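Local coordinates for protein beta-galactosidase (Trichoderma reesei, PDB 3OG2) that probably hydrolyses terminal non-reducing beta-D-galactose residues in beta-D-galactosides, as a glycoside hydrolase of family 35, at residues 76-81 with 121-126; 49-54 with 331-336; 510-515 with 635-640. All coordinates share one frame; numbering follows the deposited sequence.

Contact 1. Residues 76-81 with 121-126. With GOL (glycerol), chain G.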
ATOM      1  N   TYR A  76      -2.930   0.201  -8.858  1.00  6.78           N
ATOM      2  CA  TYR A  76      -2.148   0.735  -9.961  1.00  6.35           C
ATOM      3  C   TYR A  76      -1.566  -0.423 -10.762  1.00  5.72           C
ATOM      4  O   TYR A  76      -1.349  -1.532 -10.217  1.00  6.90           O
ATOM      5  CB  TYR A  76      -0.996   1.600  -9.437  1.00  7.27           C
ATOM      6  CG  TYR A  76      -1.355   3.015  -9.034  1.00  6.31           C
ATOM      7  CD1 TYR A  76      -2.195   3.848  -9.803  1.00  6.39           C
ATOM      8  CD2 TYR A  76      -0.735   3.532  -7.886  1.00  7.40           C
ATOM      9  CE1 TYR A  76      -2.443   5.170  -9.378  1.00  6.64           C
ATOM     10  CE2 TYR A  76      -0.985   4.834  -7.482  1.00  7.11           C
ATOM     11  CZ  TYR A  76      -1.834   5.633  -8.233  1.00  6.71           C
ATOM     12  OH  TYR A  76      -2.059   6.904  -7.775  1.00  7.69           O
ATOM     13  N   VAL A  77      -1.213  -0.102 -12.008  1.00  6.22           N
ATOM     14  CA  VAL A  77      -0.310  -0.942 -12.813  1.00  7.02           C
ATOM     15  C   VAL A  77       0.908  -0.099 -13.131  1.00  6.52           C
ATOM     16  O   VAL A  77       0.735   1.100 -13.461  1.00  7.47           O
ATOM     17  CB  VAL A  77      -0.970  -1.434 -14.105  1.00  7.98           C
ATOM     18  CG1 VAL A  77       0.004  -2.352 -14.840  1.00  8.13           C
ATOM     19  CG2 VAL A  77      -2.306  -2.099 -13.837  1.00  8.51           C
ATOM     20  N   ASP A  78       2.113  -0.658 -13.006  1.00  7.15           N
ATOM     21  CA  ASP A  78       3.351   0.085 -13.228  1.00  7.28           C
ATOM     22  C   ASP A  78       3.900  -0.240 -14.603  1.00  6.54           C
ATOM     23  O   ASP A  78       4.474  -1.327 -14.838  1.00  7.30           O
ATOM     24  CB  ASP A  78       4.330  -0.303 -12.102  1.00  7.51           C
ATOM     25  CG  ASP A  78       5.614   0.454 -12.165  1.00  7.13           C
ATOM     26  OD1 ASP A  78       5.893   1.241 -13.088  1.00  8.93           O
ATOM     27  OD2 ASP A  78       6.451   0.267 -11.195  1.00  9.31           O
ATOM     28  N   TRP A  79       3.755   0.718 -15.524  1.00  6.72           N
ATOM     29  CA  TRP A  79       4.172   0.536 -16.923  1.00  6.56           C
ATOM     30  C   TRP A  79       5.646   0.147 -16.989  1.00  6.41           C
ATOM     31  O   TRP A  79       6.021  -0.713 -17.811  1.00  7.28           O
ATOM     32  CB  TRP A  79       3.880   1.882 -17.630  1.00  7.46           C
ATOM     33  CG  TRP A  79       4.313   2.004 -19.050  1.00  6.49           C
ATOM     34  CD1 TRP A  79       4.733   1.034 -19.961  1.00  6.98           C
ATOM     35  CD2 TRP A  79       4.367   3.251 -19.767  1.00  6.72           C
ATOM     36  NE1 TRP A  79       5.031   1.620 -21.160  1.00  7.06           N
ATOM     37  CE2 TRP A  79       4.819   2.978 -21.075  1.00  7.24           C
ATOM     38  CE3 TRP A  79       4.078   4.566 -19.420  1.00  6.77           C
ATOM     39  CZ2 TRP A  79       4.985   3.970 -22.029  1.00  7.73           C
ATOM     40  CZ3 TRP A  79       4.237   5.562 -20.353  1.00  7.58           C
ATOM     41  CH2 TRP A  79       4.692   5.252 -21.647  1.00  8.59           C
ATOM     42  N   ALA A  80       6.497   0.756 -16.183  1.00  6.88           N
ATOM     43  CA  ALA A  80       7.949   0.532 -16.256  1.00  7.71           C
ATOM     44  C   ALA A  80       8.292  -0.956 -16.070  1.00  8.27           C
ATOM     45  O   ALA A  80       9.334  -1.389 -16.560  1.00 10.19           O
ATOM     46  CB  ALA A  80       8.668   1.349 -15.185  1.00  9.04           C
ATOM     47  N   LEU A  81       7.433  -1.724 -15.366  1.00  6.76           N
ATOM     48  CA  LEU A  81       7.716  -3.179 -15.216  1.00  7.40           C
ATOM     49  C   LEU A  81       7.228  -4.008 -16.385  1.00  7.68           C
ATOM     50  O   LEU A  81       7.725  -5.134 -16.529  1.00  8.85           O
ATOM     51  CB  LEU A  81       7.051  -3.666 -13.911  1.00  8.36           C
ATOM     52  CG  LEU A  81       7.714  -3.082 -12.629  1.00  8.45           C
ATOM     53  CD1 LEU A  81       6.833  -3.446 -11.432  1.00 10.74           C
ATOM     54  CD2 LEU A  81       9.115  -3.621 -12.474  1.00 11.29           C
ATOM     55  N   ALA A 121       2.739   7.226  -7.389  1.00  6.46           N
ATOM     56  CA  ALA A 121       2.808   5.982  -6.624  1.00  6.62           C
ATOM     57  C   ALA A 121       4.088   5.738  -5.878  1.00  6.48           C
ATOM     58  O   ALA A 121       4.312   4.651  -5.299  1.00  6.91           O
ATOM     59  CB  ALA A 121       2.511   4.752  -7.498  1.00  7.14           C
ATOM     60  N   GLU A 122       4.952   6.743  -5.808  1.00  6.91           N
ATOM     61  CA  GLU A 122       6.287   6.580  -5.206  1.00  6.40           C
ATOM     62  C   GLU A 122       7.079   5.424  -5.840  1.00  6.83           C
ATOM     63  O   GLU A 122       7.911   4.782  -5.220  1.00  7.29           O
ATOM     64  CB  GLU A 122       6.206   6.424  -3.682  1.00  7.54           C
ATOM     65  CG  GLU A 122       5.794   7.764  -3.012  1.00  8.24           C
ATOM     66  CD  GLU A 122       4.315   8.074  -3.162  1.00  7.91           C
ATOM     67  OE1 GLU A 122       3.464   7.254  -2.695  1.00 10.12           O
ATOM     68  OE2 GLU A 122       3.972   9.173  -3.677  1.00 10.35           O
ATOM     69  N   VAL A 123       6.820   5.192  -7.139  1.00  6.70           N
ATOM     70  CA  VAL A 123       7.564   4.204  -7.912  1.00  7.01           C
ATOM     71  C   VAL A 123       8.526   4.946  -8.853  1.00  6.10           C
ATOM     72  O   VAL A 123       8.317   6.125  -9.202  1.00  6.75           O
ATOM     73  CB  VAL A 123       6.710   3.228  -8.737  1.00  6.98           C
ATOM     74  CG1 VAL A 123       5.745   2.478  -7.796  1.00  8.02           C
ATOM     75  CG2 VAL A 123       5.971   3.870  -9.909  1.00  8.64           C
ATOM     76  N   SER A 124       9.563   4.218  -9.288  1.00  6.28           N
ATOM     77  CA  SER A 124      10.552   4.807 -10.190  1.00  6.89           C
ATOM     78  C   SER A 124       9.837   5.367 -11.439  1.00  6.25           C
ATOM     79  O   SER A 124       9.020   4.680 -12.058  1.00  7.60           O
ATOM     80  CB  SER A 124      11.549   3.724 -10.609  1.00  7.62           C
ATOM     81  OG  SER A 124      12.566   4.341 -11.401  1.00  7.99           O
ATOM     82  N   GLY A 125      10.164   6.609 -11.782  1.00  6.32           N
ATOM     83  CA  GLY A 125       9.634   7.347 -12.939  1.00  6.96           C
ATOM     84  C   GLY A 125       8.163   7.682 -12.766  1.00  6.80           C
ATOM     85  O   GLY A 125       7.514   8.118 -13.756  1.00  7.85           O
ATOM     86  N   GLY A 126       7.548   7.465 -11.595  1.00  6.43           N
ATOM     87  CA  GLY A 126       6.119   7.562 -11.470  1.00  6.42           C
ATOM     88  C   GLY A 126       5.389   6.583 -12.415  1.00  6.29           C
ATOM     89  O   GLY A 126       4.205   6.824 -12.720  1.00  7.17           O
TER
HETATM   90  C1  GOL G1048       0.519   8.626  -4.236  1.00 14.19           C
HETATM   91  O1  GOL G1048       1.528   9.620  -4.448  1.00 11.70           O
HETATM   92  C2  GOL G1048      -0.481   8.604  -5.387  1.00 12.36           C
HETATM   93  O2  GOL G1048       0.183   8.131  -6.507  1.00 12.37           O
HETATM   94  C3  GOL G1048      -1.048   9.990  -5.659  1.00 12.53           C
HETATM   95  O3  GOL G1048      -2.020   9.827  -6.722  1.00 12.14           O
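Tyr76 holds its CG beside the backbone N and anti to its own carbonyl carbon (chi1 -80°), which swings the ring toward Ala121, while Asp78 sets CG anti to the backbone N (chi1 -177°) and so brings its carboxylate against Val123. The Ala121 methyl meets the tyrosine ring obliquely, about equally near CD2 and CE2, with Tyr76 CD2 3.5 Å from Ala121 CB. At the second point the two side chains approach from opposite directions, and Asp78 OD2 lies 3.9 Å from Val123 CG2. The other oxygen, Asp78 OD1, accepts a weak capping bond from Ala80 N (3.2 Å), since Asp78 is the N-cap of helix 79-82.

Past the Ala121 methyl, both segments reach a glycerol, probably from the crystallisation liquor. Its O2 takes part in two bonds at once: it donates to Tyr76 OH at 2.9 Å and accepts from Ala121 N over a bent path, the N-H···O angle being 138°. Glycerol O1 donates to Glu122 OE2 over a short 2.6 Å. The phenol oxygen is also bonded to Asn179 OD1, and Glu122 OE1 to Tyr342 OH, so each polar end has a further partner besides the glycerol. Asn120, Asn179 and Glu278 also hydrogen-bond to the glycerol.

Tyr76, Ala121 and Glu122 belong to the beta-D-galactose site. That this polyol engages them through hydroxyl hydrogen bonds is consistent with a pocket built to read sugar hydroxyls, with apolar Tyr76–Ala121 packing directly behind it.

Contact 2. Residues 49-54 with 331-336; sequences PFRLPV and GNLGHP
Two loops of the TIM barrel, one following strand 38-47 and the other following its parallel neighbour 318-321, meet where Leu333 packs on Phe50 and Arg51. Leu333 supplies more than half of the buried surface. Its first torsion places CG between the backbone N and the carbonyl carbon (chi1 70°), and from there the two methyls part company. Leu333 CD2 lies 3.6 Å from the backbone oxygen Phe50 O, which is itself hydrogen-bonded to Trp330 NE1. CD1 goes to the side chains instead, approaching the Phe50 ring at its edge and near its plane, with Leu333 CD1 4.1 Å from Phe50 CE1.

The same methyl, Leu333 CD1, is 4.0 Å from Arg51 NE and also lies close to Arg51 CG, so the leucine lies against the aliphatic run of the arginine as well as the start of its guanidinium, which it meets obliquely. Residues 49-51 form a short 3-10 turn, closed by Leu52 N donating to Pro49 O at 3.2 Å, and from this turn the Phe50 ring and the extended Arg51 chain both reach the same Leu333 methyl.

Running straight from CG to NE, the Arg51 chain carries the guanidinium past Leu333 to its polar partners. NH2 bonds to Asn329 OD1, NH1 to His48 ND1 and to Ala121 O, and the group also makes a cation-pi contact with Tyr342. The Phe50 ring meets that of His48 and touches Tyr76 of the galactose site.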
ATOM      1  N   PRO A  49      -0.447  -4.651  -7.060  1.00  7.59           N
ATOM      2  CA  PRO A  49      -0.044  -6.052  -7.297  1.00  7.99           C
ATOM      3  C   PRO A  49       1.450  -6.175  -7.507  1.00  7.29           C
ATOM      4  O   PRO A  49       2.047  -7.181  -7.100  1.00  8.60           O
ATOM      5  CB  PRO A  49      -0.843  -6.470  -8.531  1.00 10.82           C
ATOM      6  CG  PRO A  49      -1.423  -5.241  -9.107  1.00 17.24           C
ATOM      7  CD  PRO A  49      -1.518  -4.214  -7.985  1.00 10.97           C
ATOM      8  N   PHE A  50       2.072  -5.178  -8.145  1.00  6.87           N
ATOM      9  CA  PHE A  50       3.501  -5.309  -8.410  1.00  7.95           C
ATOM     10  C   PHE A  50       4.373  -5.152  -7.183  1.00  6.57           C
ATOM     11  O   PHE A  50       5.578  -5.427  -7.289  1.00  8.91           O
ATOM     12  CB  PHE A  50       3.888  -4.277  -9.504  1.00  8.62           C
ATOM     13  CG  PHE A  50       3.502  -2.856  -9.148  1.00  8.04           C
ATOM     14  CD1 PHE A  50       4.347  -2.076  -8.362  1.00  8.27           C
ATOM     15  CD2 PHE A  50       2.286  -2.329  -9.623  1.00  8.85           C
ATOM     16  CE1 PHE A  50       4.011  -0.771  -7.994  1.00  8.51           C
ATOM     17  CE2 PHE A  50       1.958  -1.037  -9.223  1.00  9.07           C
ATOM     18  CZ  PHE A  50       2.781  -0.265  -8.416  1.00  8.54           C
ATOM     19  N   ARG A  51       3.806  -4.739  -6.056  1.00  6.52           N
ATOM     20  CA  ARG A  51       4.576  -4.629  -4.800  1.00  7.46           C
ATOM     21  C   ARG A  51       4.490  -5.902  -3.943  1.00  7.47           C
ATOM     22  O   ARG A  51       5.073  -5.951  -2.863  1.00  8.08           O
ATOM     23  CB  ARG A  51       4.088  -3.431  -4.009  1.00  7.43           C
ATOM     24  CG  ARG A  51       4.765  -2.149  -4.589  1.00  7.99           C
ATOM     25  CD  ARG A  51       4.160  -0.880  -4.022  1.00  7.61           C
ATOM     26  NE  ARG A  51       5.109   0.247  -4.075  1.00  6.83           N
ATOM     27  CZ  ARG A  51       4.806   1.485  -4.420  1.00  6.10           C
ATOM     28  NH1 ARG A  51       3.615   1.867  -4.879  1.00  6.42           N
ATOM     29  NH2 ARG A  51       5.805   2.356  -4.309  1.00  6.30           N
ATOM     30  N   LEU A  52       3.867  -6.963  -4.477  1.00  7.37           N
ATOM     31  CA  LEU A  52       3.767  -8.261  -3.803  1.00  7.93           C
ATOM     32  C   LEU A  52       3.859  -9.326  -4.892  1.00  7.41           C
ATOM     33  O   LEU A  52       2.810  -9.761  -5.409  1.00  8.55           O
ATOM     34  CB  LEU A  52       2.457  -8.375  -2.992  1.00  7.68           C
ATOM     35  CG  LEU A  52       2.304  -9.716  -2.256  1.00  9.25           C
ATOM     36  CD1 LEU A  52       3.441 -10.001  -1.320  1.00 12.82           C
ATOM     37  CD2 LEU A  52       0.979  -9.710  -1.491  1.00 11.41           C
ATOM     38  N   PRO A  53       5.069  -9.700  -5.293  1.00  7.48           N
ATOM     39  CA  PRO A  53       5.247 -10.611  -6.444  1.00  7.99           C
ATOM     40  C   PRO A  53       5.091 -12.058  -6.032  1.00  9.08           C
ATOM     41  O   PRO A  53       5.920 -12.922  -6.388  1.00 10.94           O
ATOM     42  CB  PRO A  53       6.672 -10.274  -6.891  1.00 10.39           C
ATOM     43  CG  PRO A  53       7.393  -9.966  -5.584  1.00  9.54           C
ATOM     44  CD  PRO A  53       6.343  -9.211  -4.759  1.00  8.19           C
ATOM     45  N   VAL A  54       4.005 -12.331  -5.322  1.00  8.30           N
ATOM     46  CA  VAL A  54       3.696 -13.716  -4.871  1.00  8.46           C
ATOM     47  C   VAL A  54       2.226 -13.919  -5.167  1.00  7.52           C
ATOM     48  O   VAL A  54       1.353 -13.522  -4.359  1.00  8.23           O
ATOM     49  CB  VAL A  54       3.946 -13.905  -3.389  1.00  8.31           C
ATOM     50  CG1 VAL A  54       3.607 -15.350  -2.949  1.00  9.29           C
ATOM     51  CG2 VAL A  54       5.408 -13.603  -3.024  1.00 10.78           C
ATOM     52  N   GLY A 331      13.317  -5.022  -5.996  1.00  7.20           N
ATOM     53  CA  GLY A 331      13.827  -4.965  -7.384  1.00  8.03           C
ATOM     54  C   GLY A 331      13.925  -3.555  -7.944  1.00  6.14           C
ATOM     55  O   GLY A 331      13.636  -3.362  -9.121  1.00  7.23           O
ATOM     56  N   ASN A 332      14.345  -2.578  -7.156  1.00  6.40           N
ATOM     57  CA  ASN A 332      14.545  -1.200  -7.607  1.00  7.16           C
ATOM     58  C   ASN A 332      13.268  -0.575  -8.150  1.00  5.92           C
ATOM     59  O   ASN A 332      13.370   0.453  -8.882  1.00  7.79           O
ATOM     60  CB  ASN A 332      15.651  -1.129  -8.669  1.00  7.74           C
ATOM     61  CG  ASN A 332      16.947  -1.682  -8.125  1.00  7.93           C
ATOM     62  OD1 ASN A 332      17.459  -1.208  -7.088  1.00  8.88           O
ATOM     63  ND2 ASN A 332      17.489  -2.636  -8.857  1.00  8.31           N
ATOM     64  N   LEU A 333      12.082  -1.066  -7.814  1.00  6.33           N
ATOM     65  CA  LEU A 333      10.893  -0.453  -8.497  1.00  6.30           C
ATOM     66  C   LEU A 333      10.576   0.898  -7.914  1.00  5.78           C
ATOM     67  O   LEU A 333       9.783   1.613  -8.549  1.00  7.17           O
ATOM     68  CB  LEU A 333       9.709  -1.428  -8.469  1.00  6.60           C
ATOM     69  CG  LEU A 333       9.032  -1.687  -7.128  1.00  6.97           C
ATOM     70  CD1 LEU A 333       7.952  -0.645  -6.812  1.00  8.08           C
ATOM     71  CD2 LEU A 333       8.338  -3.058  -7.147  1.00  8.31           C
ATOM     72  N   GLY A 334      11.070   1.276  -6.730  1.00  6.45           N
ATOM     73  CA  GLY A 334      10.704   2.513  -6.096  1.00  7.15           C
ATOM     74  C   GLY A 334      11.424   3.730  -6.633  1.00  6.63           C
ATOM     75  O   GLY A 334      12.453   3.662  -7.279  1.00  8.05           O
ATOM     76  N   HIS A 335      10.876   4.933  -6.259  1.00  7.59           N
ATOM     77  CA  HIS A 335      11.566   6.179  -6.621  1.00  7.26           C
ATOM     78  C   HIS A 335      12.557   6.624  -5.574  1.00  6.75           C
ATOM     79  O   HIS A 335      12.567   6.076  -4.450  1.00  6.97           O
ATOM     80  CB  HIS A 335      10.487   7.276  -6.864  1.00  8.33           C
ATOM     81  CG  HIS A 335       9.925   7.892  -5.630  1.00  7.15           C
ATOM     82  ND1 HIS A 335       9.504   9.216  -5.636  1.00  8.77           N
ATOM     83  CD2 HIS A 335       9.641   7.400  -4.404  1.00  7.48           C
ATOM     84  CE1 HIS A 335       9.024   9.497  -4.445  1.00  9.67           C
ATOM     85  NE2 HIS A 335       9.095   8.428  -3.660  1.00  8.52           N
ATOM     86  N   PRO A 336      13.386   7.632  -5.852  1.00  7.51           N
ATOM     87  CA  PRO A 336      14.382   8.072  -4.892  1.00  8.56           C
ATOM     88  C   PRO A 336      13.826   8.701  -3.627  1.00  7.37           C
ATOM     89  O   PRO A 336      14.570   8.780  -2.644  1.00  8.91           O
ATOM     90  CB  PRO A 336      15.165   9.176  -5.629  1.00  8.39           C
ATOM     91  CG  PRO A 336      15.008   8.760  -7.087  1.00  8.79           C
ATOM     92  CD  PRO A 336      13.579   8.281  -7.159  1.00  9.11           C
TER

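Contact 3. Residues 510-515 with 635-640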
ATOM      1  N   LYS A 510     -36.191  -8.744  28.109  1.00 16.66           N
ATOM      2  CA  LYS A 510     -35.519  -9.760  28.932  1.00 17.72           C
ATOM      3  C   LYS A 510     -34.023  -9.471  28.965  1.00 16.92           C
ATOM      4  O   LYS A 510     -33.392  -9.387  27.931  1.00 17.28           O
ATOM      5  CB  LYS A 510     -35.796 -11.174  28.409  1.00 20.91           C
ATOM      6  CG  LYS A 510     -35.324 -12.286  29.335  1.00 35.08           C
ATOM      7  CD  LYS A 510     -35.721 -13.687  28.891  1.00 42.40           C
ATOM      8  CE  LYS A 510     -34.824 -14.754  29.484  1.00 56.86           C
ATOM      9  NZ  LYS A 510     -34.572 -14.533  30.938  1.00 79.95           N
ATOM     10  N   LYS A 511     -33.476  -9.321  30.163  1.00 18.06           N
ATOM     11  CA  LYS A 511     -32.044  -9.127  30.329  1.00 16.55           C
ATOM     12  C   LYS A 511     -31.373 -10.482  30.256  1.00 16.68           C
ATOM     13  O   LYS A 511     -31.752 -11.332  31.048  1.00 23.71           O
ATOM     14  CB  LYS A 511     -31.714  -8.480  31.668  1.00 21.09           C
ATOM     15  CG  LYS A 511     -32.200  -7.051  31.783  1.00 24.58           C
ATOM     16  CD  LYS A 511     -31.841  -6.414  33.129  1.00 33.00           C
ATOM     17  CE  LYS A 511     -32.338  -4.970  33.070  1.00 38.36           C
ATOM     18  NZ  LYS A 511     -32.071  -4.188  34.292  1.00 47.97           N
ATOM     19  N   ILE A 512     -30.452 -10.657  29.359  1.00 13.44           N
ATOM     20  CA  ILE A 512     -29.813 -11.962  29.186  1.00 13.83           C
ATOM     21  C   ILE A 512     -28.427 -11.984  29.805  1.00 13.58           C
ATOM     22  O   ILE A 512     -28.070 -12.965  30.489  1.00 17.95           O
ATOM     23  CB  ILE A 512     -29.726 -12.316  27.695  1.00 14.82           C
ATOM     24  CG1 ILE A 512     -31.075 -12.165  26.980  1.00 16.08           C
ATOM     25  CG2 ILE A 512     -29.167 -13.715  27.455  1.00 18.83           C
ATOM     26  CD1 ILE A 512     -32.077 -13.188  27.469  1.00 19.70           C
ATOM     27  N   GLU A 513     -27.647 -10.933  29.565  1.00 13.42           N
ATOM     28  CA  GLU A 513     -26.333 -10.794  30.144  1.00 13.61           C
ATOM     29  C   GLU A 513     -26.137  -9.371  30.688  1.00 12.68           C
ATOM     30  O   GLU A 513     -26.589  -8.404  30.055  1.00 14.68           O
ATOM     31  CB  GLU A 513     -25.185 -10.972  29.116  1.00 14.57           C
ATOM     32  CG  GLU A 513     -25.148 -12.296  28.419  1.00 15.92           C
ATOM     33  CD  GLU A 513     -23.954 -12.420  27.476  1.00 19.27           C
ATOM     34  OE1 GLU A 513     -23.061 -11.537  27.350  1.00 16.42           O
ATOM     35  OE2 GLU A 513     -23.894 -13.482  26.799  1.00 18.72           O
ATOM     36  N   GLY A 514     -25.459  -9.295  31.809  1.00 15.33           N
ATOM     37  CA  GLY A 514     -24.971  -8.003  32.285  1.00 17.26           C
ATOM     38  C   GLY A 514     -25.804  -7.453  33.427  1.00 16.67           C
ATOM     39  O   GLY A 514     -26.979  -7.802  33.583  1.00 22.04           O
ATOM     40  N   SER A 515     -25.205  -6.590  34.223  1.00 18.02           N
ATOM     41  CA  SER A 515     -25.997  -6.037  35.318  1.00 20.28           C
ATOM     42  C   SER A 515     -25.980  -4.532  35.268  1.00 19.00           C
ATOM     43  O   SER A 515     -26.313  -3.874  36.265  1.00 23.38           O
ATOM     44  CB  SER A 515     -25.473  -6.494  36.682  1.00 23.55           C
ATOM     45  OG  SER A 515     -24.080  -6.350  36.741  1.00 33.79           O
ATOM     46  N   VAL A 635     -23.936 -24.427  23.482  1.00 15.05           N
ATOM     47  CA  VAL A 635     -25.027 -23.607  22.972  1.00 13.82           C
ATOM     48  C   VAL A 635     -25.582 -22.723  24.068  1.00 12.73           C
ATOM     49  O   VAL A 635     -25.961 -23.198  25.128  1.00 16.90           O
ATOM     50  CB  VAL A 635     -26.170 -24.491  22.416  1.00 16.41           C
ATOM     51  CG1 VAL A 635     -27.285 -23.637  21.814  1.00 18.72           C
ATOM     52  CG2 VAL A 635     -25.610 -25.491  21.429  1.00 21.44           C
ATOM     53  N   SER A 636     -25.688 -21.415  23.810  1.00 13.18           N
ATOM     54  CA  SER A 636     -26.190 -20.471  24.769  1.00 14.00           C
ATOM     55  C   SER A 636     -27.706 -20.451  24.708  1.00 14.49           C
ATOM     56  O   SER A 636     -28.279 -20.982  23.763  1.00 15.10           O
ATOM     57  CB  SER A 636     -25.617 -19.078  24.530  1.00 15.66           C
ATOM     58  OG  SER A 636     -26.340 -18.434  23.483  1.00 16.00           O
ATOM     59  N   GLU A 637     -28.371 -19.850  25.685  1.00 15.69           N
ATOM     60  CA  GLU A 637     -29.831 -19.800  25.702  1.00 16.93           C
ATOM     61  C   GLU A 637     -30.384 -19.000  24.527  1.00 18.26           C
ATOM     62  O   GLU A 637     -31.572 -19.155  24.251  1.00 20.79           O
ATOM     63  CB  GLU A 637     -30.342 -19.173  27.015  1.00 19.75           C
ATOM     64  CG  GLU A 637     -29.892 -17.751  27.269  1.00 23.71           C
ATOM     65  CD  GLU A 637     -30.294 -17.195  28.622  1.00 25.59           C
ATOM     66  OE1 GLU A 637     -31.534 -17.032  28.865  1.00 36.63           O
ATOM     67  OE2 GLU A 637     -29.348 -16.927  29.424  1.00 31.38           O
ATOM     68  N   LEU A 638     -29.576 -18.178  23.885  1.00 16.10           N
ATOM     69  CA  LEU A 638     -29.943 -17.406  22.698  1.00 16.79           C
ATOM     70  C   LEU A 638     -29.628 -18.171  21.426  1.00 16.10           C
ATOM     71  O   LEU A 638     -29.837 -17.680  20.300  1.00 18.32           O
ATOM     72  CB  LEU A 638     -29.180 -16.065  22.710  1.00 21.35           C
ATOM     73  CG  LEU A 638     -29.575 -15.124  23.871  1.00 21.40           C
ATOM     74  CD1 LEU A 638     -28.763 -13.849  23.792  1.00 27.05           C
ATOM     75  CD2 LEU A 638     -31.054 -14.881  23.818  1.00 29.59           C
ATOM     76  N   GLY A 639     -29.034 -19.361  21.531  1.00 15.11           N
ATOM     77  CA  GLY A 639     -28.750 -20.186  20.339  1.00 14.28           C
ATOM     78  C   GLY A 639     -27.406 -19.820  19.725  1.00 13.39           C
ATOM     79  O   GLY A 639     -27.157 -20.205  18.573  1.00 17.92           O
ATOM     80  N   ASP A 640     -26.530 -19.092  20.428  1.00 11.43           N
ATOM     81  CA  ASP A 640     -25.182 -18.846  19.879  1.00 10.91           C
ATOM     82  C   ASP A 640     -24.314 -20.059  20.199  1.00 11.30           C
ATOM     83  O   ASP A 640     -24.569 -20.784  21.174  1.00 13.71           O
ATOM     84  CB  ASP A 640     -24.601 -17.584  20.500  1.00 13.06           C
ATOM     85  CG  ASP A 640     -25.460 -16.373  20.230  1.00 13.41           C
ATOM     86  OD1 ASP A 640     -26.096 -16.324  19.156  1.00 14.69           O
ATOM     87  OD2 ASP A 640     -25.514 -15.417  21.007  1.00 17.06           O
TER
HETATM   88  O   HOH W   1     -28.835 -15.359  31.437  1.00 50.07           O
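Ile512 and Leu638 form the close-packed part of a junction between two beta domains, in which strand 510-513, at the margin of a five-stranded mixed sheet, is met by the hairpin turn joining strands 629-635 and 641-643. The hairpin closes with a type I beta turn from Ser636 to Gly639. Ser636 OG braces it with two bonds, accepting from Leu638 N (3.3 Å) in an ST turn and also from Asp640 N.

On the tight side, Ile512 has CG2 anti to the backbone N and beside the carbonyl carbon, which directs that methyl at the turn, and Ile512 CG2 lies 3.7 Å from Leu638 CD1. The second leucine methyl, CD2, stands beside Ile512 CG1 and CD1, so the two branched ends mesh through more than one pair of carbons. Leu638 continues over the sheet onto Val539, Gln541, Val546 and Tyr548. Opposite Val539, Ile512 and Glu513 form a classic beta bulge. An alanine in place of Ile512 would probably open a gap beside Leu638 and deprive the Glu637 chain of the methyl it lies along.

Toward solvent the contact turns polar and looser. Glu637, extended beyond CG, still runs alongside Ile512, pointing the other way, its OE2 3.8 Å from Ile512 CG2. The exposed Lys510 chain passes at a slant to that of Glu637, near its other oxygen; Lys510 NZ and Glu637 OE1 are 4.4 Å apart, too far for a salt bridge, although the opposite charges probably still attract. A water bridges the segments, donating one hydrogen to Ile512 O at 2.7 Å and the other to Glu637 OE2 at 2.6 Å.

Overall arrangement
Contacts 1 and 2 adjoin in the TIM barrel, their centres about 8 Å apart. Besides the Arg51 bond to Ala121 O, a second probable hydrogen bond joins them directly, Ser124 N meeting Leu333 O at 2.7 Å. Contact 1 provides part of the galactose site itself, whereas contact 2 lies behind it as a second shell, with Arg51 holding the backbone next to Glu122. Along the chain, 76-81 and 121-126 both fall between the two segments of contact 2. Contact 3 stands apart in the beta domains, its centre about 54 Å from that of contact 1 and about 51 Å from that of contact 2, away from the sugar pocket.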